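Local structure of protein argonaute (Methanocaldococcus jannaschii, 5G5S) at residues A[135-140]-A[158-163]; A[264-269]-A[627-632]. The protein cuts single-stranded DNA at sites chosen by a short bound DNA guide, and may defend the archaeon against invading genetic elements. All blocks are in the same frame, centred on the assembly; numbering follows the deposited sequence.

From the N terminus, the chain first makes interaction 1. There strand 134-147 turns back and strand 150-163 runs antiparallel beside it, so the contact closes a hairpin with 17 residues between its two segments. The chain then passes through the PAZ region and returns along strand 255-260, which lies beside strand 150-163 in the same sheet. Just after it, helix 266-271 opens interaction 2. That contact closes a far longer loop, of 357 residues, on a loop of the Piwi domain. The two are in series and neither nest nor cross. Their centres lie 18 Å apart, and their nearest atoms, about 6 Å apart, do not touch.

Interaction 1 (A[135-140]-A[158-163]); sequences KVESYC and RHTASI
Tyr139 and Arg158 lie side by side and point the same way from neighbouring strands. CB of Arg158 sits over one face of the Tyr139 ring, 4.0 Å from the ring centroid and offset toward the rim, a CH-pi contact. The Tyr139 ring and the Arg158 guanidinium planes are 63° apart, so the two do not stack. NH1 of Arg158 makes a salt bridge to Asp262, and the guanidinium has a cation-pi contact with Tyr260. At the edge of the Tyr139 ring, near its plane, CG2 of Thr160 approaches CD2 at 3.8 Å. Thr160 CG2 lies between its own backbone N and carbonyl carbon, which turns this methyl to the ring and to CB of Glu137.

Farther along the same face, Glu137 bends at chi2 (113°). Its OE2 lies 3.1 Å from OG of Ser162. That hydroxyl is also 3.2 Å from O of Lys135. On the other face, OG of Ser138 is 2.8 Å from ND1 of His159, and CG2 of Val136 reaches CB of His159. His159 contacts the guide DNA.

Paired backbone hydrogen bonds join Lys135 to Ser162, Glu137 to Thr160 and Tyr139 to Arg158. Val136 with Ala161 and Ser138 with His159 are the non-hydrogen-bonded pairs between them. This is a regular antiparallel hairpin. Strand 255-260 pairs with strand 150-163 too: Ala161 bonds to Phe259 through the backbone, and Thr160 and Ser162 touch Val258. The His159 ring meets Trp276, from the loop after helix 266-271, edge-to-face.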
ATOM      1  N   LYS A 135      -2.459  -6.460 -23.074  1.00100.34           N
ATOM      2  CA  LYS A 135      -1.241  -7.175 -23.440  1.00 99.11           C
ATOM      3  C   LYS A 135      -0.647  -7.736 -22.143  1.00 97.57           C
ATOM      4  O   LYS A 135      -0.283  -6.972 -21.251  1.00 94.61           O
ATOM      5  CB  LYS A 135      -0.249  -6.270 -24.198  1.00102.58           C
ATOM      6  CG  LYS A 135       0.991  -7.012 -24.698  1.00113.96           C
ATOM      7  CD  LYS A 135       1.969  -6.093 -25.409  1.00127.62           C
ATOM      8  CE  LYS A 135       3.238  -6.819 -25.794  1.00136.56           C
ATOM      9  NZ  LYS A 135       4.206  -5.917 -26.475  1.00145.48           N
ATOM     10  N   VAL A 136      -0.608  -9.066 -22.021  1.00 93.16           N
ATOM     11  CA  VAL A 136      -0.083  -9.740 -20.836  1.00 89.98           C
ATOM     12  C   VAL A 136       1.308 -10.327 -21.090  1.00 92.86           C
ATOM     13  O   VAL A 136       1.508 -11.043 -22.074  1.00 95.01           O
ATOM     14  CB  VAL A 136      -1.096 -10.730 -20.186  1.00 93.33           C
ATOM     15  CG1 VAL A 136      -1.523 -11.843 -21.147  1.00 95.97           C
ATOM     16  CG2 VAL A 136      -0.573 -11.300 -18.869  1.00 90.43           C
ATOM     17  N   GLU A 137       2.271  -9.978 -20.214  1.00 85.64           N
ATOM     18  CA  GLU A 137       3.665 -10.424 -20.277  1.00 84.99           C
ATOM     19  C   GLU A 137       4.029 -11.173 -18.981  1.00 86.48           C
ATOM     20  O   GLU A 137       3.611 -10.772 -17.897  1.00 84.38           O
ATOM     21  CB  GLU A 137       4.624  -9.232 -20.485  1.00 86.40           C
ATOM     22  CG  GLU A 137       4.174  -8.184 -21.495  1.00 99.68           C
ATOM     23  CD  GLU A 137       3.836  -6.828 -20.897  1.00123.44           C
ATOM     24  OE1 GLU A 137       4.780  -6.088 -20.538  1.00130.84           O
ATOM     25  OE2 GLU A 137       2.632  -6.498 -20.800  1.00107.67           O
ATOM     26  N   SER A 138       4.801 -12.251 -19.091  1.00 83.44           N
ATOM     27  CA  SER A 138       5.215 -13.038 -17.933  1.00 81.33           C
ATOM     28  C   SER A 138       6.691 -12.887 -17.658  1.00 86.31           C
ATOM     29  O   SER A 138       7.488 -12.772 -18.594  1.00 87.99           O
ATOM     30  CB  SER A 138       4.887 -14.508 -18.139  1.00 85.97           C
ATOM     31  OG  SER A 138       3.489 -14.726 -18.071  1.00 96.68           O
ATOM     32  N   TYR A 139       7.055 -12.901 -16.366  1.00 81.41           N
ATOM     33  CA  TYR A 139       8.438 -12.804 -15.919  1.00 81.06           C
ATOM     34  C   TYR A 139       8.686 -13.457 -14.570  1.00 80.39           C
ATOM     35  O   TYR A 139       7.769 -13.621 -13.768  1.00 76.72           O
ATOM     36  CB  TYR A 139       8.938 -11.344 -15.933  1.00 83.25           C
ATOM     37  CG  TYR A 139       8.419 -10.474 -14.812  1.00 85.10           C
ATOM     38  CD1 TYR A 139       9.115 -10.366 -13.609  1.00 84.79           C
ATOM     39  CD2 TYR A 139       7.273  -9.699 -14.975  1.00 87.85           C
ATOM     40  CE1 TYR A 139       8.661  -9.543 -12.580  1.00 84.36           C
ATOM     41  CE2 TYR A 139       6.817  -8.859 -13.958  1.00 88.64           C
ATOM     42  CZ  TYR A 139       7.516  -8.788 -12.761  1.00 97.52           C
ATOM     43  OH  TYR A 139       7.085  -7.985 -11.736  1.00104.35           O
ATOM     44  N   CYS A 140       9.950 -13.803 -14.320  1.00 78.60           N
ATOM     45  CA  CYS A 140      10.420 -14.359 -13.066  1.00 77.56           C
ATOM     46  C   CYS A 140      11.169 -13.288 -12.320  1.00 77.20           C
ATOM     47  O   CYS A 140      11.882 -12.488 -12.928  1.00 78.14           O
ATOM     48  CB  CYS A 140      11.315 -15.574 -13.301  1.00 81.05           C
ATOM     49  SG  CYS A 140      10.439 -17.046 -13.867  1.00 88.07           S
ATOM     50  N   ARG A 158       5.559 -13.747 -12.122  1.00 76.56           N
ATOM     51  CA  ARG A 158       4.592 -12.653 -12.182  1.00 76.54           C
ATOM     52  C   ARG A 158       4.050 -12.360 -13.562  1.00 81.53           C
ATOM     53  O   ARG A 158       4.727 -12.578 -14.566  1.00 81.74           O
ATOM     54  CB  ARG A 158       5.174 -11.386 -11.548  1.00 77.29           C
ATOM     55  CG  ARG A 158       4.188 -10.697 -10.633  1.00 88.96           C
ATOM     56  CD  ARG A 158       4.728 -10.597  -9.227  1.00 91.07           C
ATOM     57  NE  ARG A 158       5.413  -9.326  -9.003  1.00 92.95           N
ATOM     58  CZ  ARG A 158       4.822  -8.223  -8.553  1.00103.24           C
ATOM     59  NH1 ARG A 158       3.520  -8.216  -8.289  1.00 80.52           N
ATOM     60  NH2 ARG A 158       5.527  -7.113  -8.368  1.00 93.27           N
ATOM     61  N   HIS A 159       2.809 -11.860 -13.601  1.00 79.31           N
ATOM     62  CA  HIS A 159       2.133 -11.467 -14.828  1.00 81.09           C
ATOM     63  C   HIS A 159       1.896  -9.976 -14.805  1.00 85.00           C
ATOM     64  O   HIS A 159       1.291  -9.452 -13.870  1.00 82.54           O
ATOM     65  CB  HIS A 159       0.827 -12.243 -15.028  1.00 83.01           C
ATOM     66  CG  HIS A 159       1.028 -13.721 -15.124  1.00 87.24           C
ATOM     67  ND1 HIS A 159       1.353 -14.329 -16.323  1.00 91.10           N
ATOM     68  CD2 HIS A 159       0.976 -14.662 -14.156  1.00 88.35           C
ATOM     69  CE1 HIS A 159       1.459 -15.619 -16.053  1.00 91.18           C
ATOM     70  NE2 HIS A 159       1.250 -15.867 -14.760  1.00 89.88           N
ATOM     71  N   THR A 160       2.449  -9.289 -15.808  1.00 84.56           N
ATOM     72  CA  THR A 160       2.324  -7.847 -15.994  1.00 84.75           C
ATOM     73  C   THR A 160       1.448  -7.575 -17.201  1.00 90.35           C
ATOM     74  O   THR A 160       1.743  -8.038 -18.300  1.00 92.29           O
ATOM     75  CB  THR A 160       3.699  -7.136 -15.971  1.00 96.55           C
ATOM     76  OG1 THR A 160       3.510  -5.744 -16.213  1.00101.52           O
ATOM     77  CG2 THR A 160       4.703  -7.709 -16.976  1.00 98.18           C
ATOM     78  N   ALA A 161       0.324  -6.900 -16.975  1.00 81.18           N
ATOM     79  CA  ALA A 161      -0.621  -6.560 -18.029  1.00 78.31           C
ATOM     80  C   ALA A 161      -0.573  -5.074 -18.352  1.00 80.19           C
ATOM     81  O   ALA A 161      -0.388  -4.236 -17.459  1.00 80.60           O
ATOM     82  CB  ALA A 161      -2.032  -6.969 -17.642  1.00 79.34           C
ATOM     83  N   SER A 162      -0.710  -4.755 -19.638  1.00 74.15           N
ATOM     84  CA  SER A 162      -0.711  -3.378 -20.107  1.00 72.36           C
ATOM     85  C   SER A 162      -1.937  -3.063 -20.967  1.00 74.42           C
ATOM     86  O   SER A 162      -2.312  -3.851 -21.849  1.00 72.70           O
ATOM     87  CB  SER A 162       0.591  -3.027 -20.826  1.00 73.53           C
ATOM     88  OG  SER A 162       0.960  -4.016 -21.769  1.00 81.73           O
ATOM     89  N   ILE A 163      -2.581  -1.923 -20.678  1.00 71.15           N
ATOM     90  CA  ILE A 163      -3.740  -1.455 -21.437  1.00 70.43           C
ATOM     91  C   ILE A 163      -3.185  -0.883 -22.738  1.00 75.08           C
ATOM     92  O   ILE A 163      -2.380   0.047 -22.708  1.00 74.54           O
ATOM     93  CB  ILE A 163      -4.595  -0.435 -20.644  1.00 73.26           C
ATOM     94  CG1 ILE A 163      -4.871  -0.906 -19.179  1.00 74.69           C
ATOM     95  CG2 ILE A 163      -5.859  -0.055 -21.418  1.00 72.35           C
ATOM     96  CD1 ILE A 163      -6.269  -1.509 -18.834  1.00 84.45           C
TER

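Interaction 2 (A[264-269]-A[627-632])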
ATOM      1  N   LEU A 264      -4.502  -6.892  -8.664  1.00113.51           N
ATOM      2  CA  LEU A 264      -5.910  -6.613  -8.953  1.00113.77           C
ATOM      3  C   LEU A 264      -6.801  -7.040  -7.801  1.00124.80           C
ATOM      4  O   LEU A 264      -6.486  -8.001  -7.092  1.00127.99           O
ATOM      5  CB  LEU A 264      -6.360  -7.327 -10.239  1.00111.63           C
ATOM      6  CG  LEU A 264      -5.889  -6.734 -11.568  1.00111.10           C
ATOM      7  CD1 LEU A 264      -6.021  -7.751 -12.687  1.00110.37           C
ATOM      8  CD2 LEU A 264      -6.658  -5.466 -11.916  1.00111.76           C
ATOM      9  N   ASP A 265      -7.928  -6.356  -7.655  1.00100.36           N
ATOM     10  CA  ASP A 265      -8.879  -6.668  -6.603  1.00100.66           C
ATOM     11  C   ASP A 265      -9.619  -7.962  -6.913  1.00105.60           C
ATOM     12  O   ASP A 265      -9.706  -8.389  -8.061  1.00107.06           O
ATOM     13  CB  ASP A 265      -9.870  -5.520  -6.416  1.00104.80           C
ATOM     14  N   SER A 266     -10.185  -8.560  -5.878  1.00101.32           N
ATOM     15  CA  SER A 266     -10.900  -9.819  -6.010  1.00102.55           C
ATOM     16  C   SER A 266     -12.111  -9.720  -6.936  1.00108.35           C
ATOM     17  O   SER A 266     -12.394 -10.644  -7.692  1.00108.90           O
ATOM     18  CB  SER A 266     -11.316 -10.329  -4.630  1.00105.77           C
ATOM     19  OG  SER A 266     -10.199 -10.400  -3.762  1.00112.11           O
ATOM     20  N   TYR A 267     -12.822  -8.600  -6.875  1.00106.03           N
ATOM     21  CA  TYR A 267     -14.006  -8.407  -7.702  1.00108.77           C
ATOM     22  C   TYR A 267     -13.667  -8.453  -9.183  1.00113.48           C
ATOM     23  O   TYR A 267     -14.404  -9.040  -9.970  1.00115.94           O
ATOM     24  CB  TYR A 267     -14.669  -7.071  -7.369  1.00110.86           C
ATOM     25  N   ILE A 268     -12.558  -7.830  -9.560  1.00107.84           N
ATOM     26  CA  ILE A 268     -12.115  -7.815 -10.949  1.00108.71           C
ATOM     27  C   ILE A 268     -11.779  -9.218 -11.432  1.00110.55           C
ATOM     28  O   ILE A 268     -12.101  -9.607 -12.548  1.00112.48           O
ATOM     29  CB  ILE A 268     -10.853  -6.952 -11.118  1.00110.27           C
ATOM     30  CG1 ILE A 268     -11.021  -5.605 -10.417  1.00110.76           C
ATOM     31  CG2 ILE A 268     -10.534  -6.765 -12.591  1.00112.54           C
ATOM     32  CD1 ILE A 268     -11.990  -4.676 -11.109  1.00122.65           C
ATOM     33  N   LEU A 269     -11.137  -9.971 -10.551  1.00103.44           N
ATOM     34  CA  LEU A 269     -10.687 -11.332 -10.818  1.00102.59           C
ATOM     35  C   LEU A 269     -11.795 -12.336 -11.110  1.00108.48           C
ATOM     36  O   LEU A 269     -11.595 -13.283 -11.865  1.00108.60           O
ATOM     37  CB  LEU A 269      -9.806 -11.823  -9.671  1.00 99.05           C
ATOM     38  CG  LEU A 269      -8.499 -11.050  -9.531  1.00100.71           C
ATOM     39  CD1 LEU A 269      -7.777 -11.414  -8.247  1.00 97.89           C
ATOM     40  CD2 LEU A 269      -7.623 -11.311 -10.743  1.00103.73           C
ATOM     41  N   HIS A 627      -4.872 -12.188   6.452  1.00 76.01           N
ATOM     42  CA  HIS A 627      -6.262 -12.232   6.015  1.00 79.15           C
ATOM     43  C   HIS A 627      -6.672 -13.362   5.086  1.00 84.74           C
ATOM     44  O   HIS A 627      -5.876 -13.833   4.274  1.00 83.40           O
ATOM     45  CB  HIS A 627      -6.591 -10.867   5.367  1.00 80.01           C
ATOM     46  CG  HIS A 627      -5.798 -10.580   4.122  1.00 82.49           C
ATOM     47  ND1 HIS A 627      -4.486 -11.021   3.975  1.00 83.18           N
ATOM     48  CD2 HIS A 627      -6.165  -9.921   2.998  1.00 84.53           C
ATOM     49  CE1 HIS A 627      -4.114 -10.640   2.764  1.00 82.38           C
ATOM     50  NE2 HIS A 627      -5.090  -9.973   2.136  1.00 83.21           N
ATOM     51  N   LYS A 628      -7.937 -13.754   5.172  1.00 85.01           N
ATOM     52  CA  LYS A 628      -8.479 -14.780   4.302  1.00 86.42           C
ATOM     53  C   LYS A 628      -8.780 -14.119   2.963  1.00 89.14           C
ATOM     54  O   LYS A 628      -9.209 -12.973   2.919  1.00 87.26           O
ATOM     55  CB  LYS A 628      -9.751 -15.371   4.897  1.00 91.57           C
ATOM     56  N   THR A 629      -8.537 -14.836   1.875  1.00 86.53           N
ATOM     57  CA  THR A 629      -8.769 -14.303   0.542  1.00 86.15           C
ATOM     58  C   THR A 629      -9.564 -15.289  -0.305  1.00 91.02           C
ATOM     59  O   THR A 629      -9.381 -16.498  -0.189  1.00 92.14           O
ATOM     60  CB  THR A 629      -7.427 -14.000  -0.145  1.00 96.00           C
ATOM     61  OG1 THR A 629      -6.607 -13.250   0.752  1.00 97.35           O
ATOM     62  CG2 THR A 629      -7.618 -13.194  -1.410  1.00 96.45           C
ATOM     63  N   PRO A 630     -10.439 -14.772  -1.163  1.00 87.22           N
ATOM     64  CA  PRO A 630     -11.253 -15.615  -2.043  1.00 89.45           C
ATOM     65  C   PRO A 630     -10.369 -16.401  -2.991  1.00 93.18           C
ATOM     66  O   PRO A 630     -10.601 -17.580  -3.229  1.00 94.90           O
ATOM     67  CB  PRO A 630     -12.069 -14.599  -2.846  1.00 91.92           C
ATOM     68  CG  PRO A 630     -11.963 -13.314  -2.104  1.00 94.86           C
ATOM     69  CD  PRO A 630     -10.624 -13.344  -1.447  1.00 87.91           C
ATOM     70  N   PHE A 631      -9.350 -15.733  -3.513  1.00 86.68           N
ATOM     71  CA  PHE A 631      -8.400 -16.334  -4.432  1.00 85.59           C
ATOM     72  C   PHE A 631      -7.020 -16.364  -3.793  1.00 85.47           C
ATOM     73  O   PHE A 631      -6.890 -16.317  -2.574  1.00 83.52           O
ATOM     74  CB  PHE A 631      -8.365 -15.554  -5.744  1.00 87.69           C
ATOM     75  CG  PHE A 631      -9.724 -15.259  -6.305  1.00 91.20           C
ATOM     76  CD1 PHE A 631     -10.522 -16.276  -6.792  1.00 96.60           C
ATOM     77  CD2 PHE A 631     -10.205 -13.964  -6.341  1.00 92.88           C
ATOM     78  CE1 PHE A 631     -11.774 -16.007  -7.302  1.00 99.85           C
ATOM     79  CE2 PHE A 631     -11.456 -13.688  -6.853  1.00 97.42           C
ATOM     80  CZ  PHE A 631     -12.242 -14.711  -7.333  1.00 98.08           C
ATOM     81  N   GLY A 632      -5.989 -16.477  -4.618  1.00 81.29           N
ATOM     82  CA  GLY A 632      -4.629 -16.507  -4.124  1.00 79.10           C
ATOM     83  C   GLY A 632      -4.248 -15.206  -3.447  1.00 81.06           C
ATOM     84  O   GLY A 632      -4.674 -14.138  -3.862  1.00 83.54           O
TER
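Phe631 brings the edge of its ring against the first turn of helix 266-271, where Ser266 and Leu269 receive it. These three residues have the most surface buried by the contact. The leading atom is CE2 of Phe631, which lies 3.3 Å from the backbone O of Ser266. That oxygen sits at the ring edge, near the ring plane. The same CE2 is 4.0 Å from CB of Ser266. CG of Phe631 is anti to its own carbonyl carbon (chi1 -48°), which carries the ring toward the helix.

Leu269 lies three residues on, on the same side of the helix as Ser266. Its CB is 3.8 Å from CE2 of Phe631, and its CD1 is 4.0 Å from CD2 of the same ring. The two side chains slide past each other in opposite directions. Leu269 CB comes to the ring obliquely.

Ser266 also meets Pro630, which precedes the phenylalanine. OG of Ser266 is 3.8 Å from CD of Pro630, and CG of the proline ring is equally near. CB of Pro630 lies over one face of the Phe631 ring. Ser266 is thus touched by both neighbours, by CG and CD of the proline and by CE2 of the phenyl ring. Outside the two segments, Phe631 also touches Arg277.

Residues 627-634 bind the 5'-phosphorylated end of the guide DNA. The contact joins this Piwi loop to the start of the helix and is mixed in character. The ring edge meets a backbone oxygen, a weakly polar arrangement at most, while Leu269 and Pro630 add apolar contact. No hydrogen bond crosses between the segments, and they bury only 175 Å². The contact rests on the close fit of the Phe631 edge and Pro630 against Ser266 and Leu269.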